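Local coordinates for phosphopantetheine adenylyltransferase (Archaeoglobus fulgidus, PDB 3DO8) that probably transfers the adenylyl group of ATP reversibly to 4'-phosphopantetheine, yielding dephospho-CoA and pyrophosphate in coenzyme A biosynthesis, at the interface of chains A and B. Residues are numbered along the deposited sequence; one frame, centred on the assembly and turned at random. Chains: chain A/B, Phosphopantetheine adenylyltransferase.

The interface of chains A and B. Residues chain A 25-26, 89, 118; chain B 21-22, 25-26.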
loop_
_atom_site.group_PDB
_atom_site.type_symbol
_atom_site.label_atom_id
_atom_site.label_comp_id
_atom_site.label_asym_id
_atom_site.label_seq_id
_atom_site.Cartn_x
_atom_site.Cartn_y
_atom_site.Cartn_z
ATOM N N LYS A 25 -2.767 -7.324 -5.678
ATOM C CA LYS A 25 -2.884 -8.028 -4.423
ATOM C C LYS A 25 -4.092 -7.514 -3.638
ATOM O O LYS A 25 -4.814 -8.307 -3.014
ATOM C CB LYS A 25 -1.563 -7.979 -3.640
ATOM C CG LYS A 25 -0.516 -8.915 -4.266
ATOM C CD LYS A 25 0.875 -8.790 -3.710
ATOM C CE LYS A 25 1.762 -9.895 -4.304
ATOM N NZ LYS A 25 3.205 -9.658 -4.077
ATOM N N LEU A 26 -4.365 -6.214 -3.701
ATOM C CA LEU A 26 -5.507 -5.655 -2.987
ATOM C C LEU A 26 -6.826 -5.991 -3.644
ATOM O O LEU A 26 -7.808 -6.233 -2.934
ATOM C CB LEU A 26 -5.409 -4.120 -2.863
ATOM C CG LEU A 26 -4.336 -3.597 -1.919
ATOM C CD1 LEU A 26 -4.250 -2.048 -2.008
ATOM C CD2 LEU A 26 -4.566 -4.063 -0.478
ATOM N N TYR A 89 -9.871 1.322 -2.422
ATOM C CA TYR A 89 -8.470 1.717 -2.288
ATOM C C TYR A 89 -8.065 2.485 -3.555
ATOM O O TYR A 89 -8.504 2.147 -4.660
ATOM C CB TYR A 89 -7.566 0.471 -2.177
ATOM C CG TYR A 89 -7.717 -0.286 -0.873
ATOM C CD1 TYR A 89 -7.351 0.295 0.328
ATOM C CD2 TYR A 89 -8.228 -1.583 -0.848
ATOM C CE1 TYR A 89 -7.459 -0.382 1.513
ATOM C CE2 TYR A 89 -8.371 -2.269 0.353
ATOM C CZ TYR A 89 -7.972 -1.653 1.533
ATOM O OH TYR A 89 -8.062 -2.280 2.776
ATOM N N VAL A 118 -3.518 4.342 -0.509
ATOM C CA VAL A 118 -2.405 3.417 -0.291
ATOM C C VAL A 118 -1.204 3.956 -1.068
ATOM O O VAL A 118 -1.170 3.892 -2.290
ATOM C CB VAL A 118 -2.776 1.964 -0.718
ATOM C CG1 VAL A 118 -1.559 1.023 -0.506
ATOM C CG2 VAL A 118 -4.062 1.527 0.008
ATOM N N ASP B 21 -5.894 -5.080 6.874
ATOM C CA ASP B 21 -6.437 -5.585 5.597
ATOM C C ASP B 21 -5.387 -5.517 4.480
ATOM O O ASP B 21 -5.191 -6.487 3.755
ATOM C CB ASP B 21 -7.659 -4.811 5.153
ATOM C CG ASP B 21 -8.399 -5.491 4.015
ATOM O OD1 ASP B 21 -8.818 -6.659 4.214
ATOM O OD2 ASP B 21 -8.555 -4.856 2.931
ATOM N N VAL B 22 -4.734 -4.368 4.328
ATOM C CA VAL B 22 -3.698 -4.213 3.316
ATOM C C VAL B 22 -2.534 -5.220 3.575
ATOM O O VAL B 22 -2.078 -5.910 2.645
ATOM C CB VAL B 22 -3.198 -2.746 3.263
ATOM C CG1 VAL B 22 -1.937 -2.661 2.409
ATOM C CG2 VAL B 22 -4.330 -1.850 2.800
ATOM N N LYS B 25 -3.698 -8.762 2.631
ATOM C CA LYS B 25 -3.780 -8.868 1.163
ATOM C C LYS B 25 -2.404 -8.980 0.517
ATOM O O LYS B 25 -2.222 -9.712 -0.466
ATOM C CB LYS B 25 -4.621 -7.759 0.577
ATOM C CG LYS B 25 -6.085 -7.983 0.924
ATOM C CD LYS B 25 -6.982 -6.817 0.697
ATOM C CE LYS B 25 -8.436 -7.278 0.717
ATOM N NZ LYS B 25 -9.317 -6.097 0.564
ATOM N N LEU B 26 -1.431 -8.275 1.066
ATOM C CA LEU B 26 -0.074 -8.327 0.531
ATOM C C LEU B 26 0.700 -9.549 0.990
ATOM O O LEU B 26 1.550 -10.044 0.231
ATOM C CB LEU B 26 0.708 -7.049 0.895
ATOM C CG LEU B 26 0.236 -5.749 0.268
ATOM C CD1 LEU B 26 1.109 -4.557 0.730
ATOM C CD2 LEU B 26 0.098 -5.836 -1.238
HETATM O O HOH W 1 -4.087 -10.692 -2.012
HETATM O O HOH W 2 3.679 -9.419 -1.303
#
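A:Tyr89 reaches from the start of strand 89-92 to helix 14-27 of chain B, where its phenol OH donates a 2.6 Å hydrogen bond to carboxylate oxygen OD2 of B:Asp21. The patch is part of a two-fold interface of the deposited dimer, which may not be the biological one. The ring and carboxylate lie nearly coplanar, 14° apart, and the phenol uses the anti lone pair of OD2. The syn lone pair takes the amine NZ of B:Lys25, 2.8 Å from OD2 of B:Asp21, in a salt bridge within chain B, so one oxygen is gripped by two donors. Both OD2 and NZ lie in plane at the ring edge of A:Tyr89. This paired grip probably stabilises the carboxylate as an anion.

Packing is tight beside this polar knot. Methyl CG2 of B:Val22 touches ring carbon CE1 of A:Tyr89 at 3.7 Å, while from its own chain CD2 of A:Leu26 sits over one ring face, offset toward the rim. CD2 of A:Leu26 also meets CB of B:Lys25 at 3.8 Å, and these two side chains cross at about a right angle.

Toward the C-terminal ends of the two helices 14-27, waters bridge beside a further apolar contact. One water joins the carbonyl oxygens of A:Lys25 and B:Lys25. The extended chain of A:Lys25 crosses B:Leu26 at about a right angle, CB 3.6 Å from CD2 of B:Leu26, and carries NZ to a second water, 2.8 Å from NZ and 2.7 Å from the carbonyl O of B:Leu26.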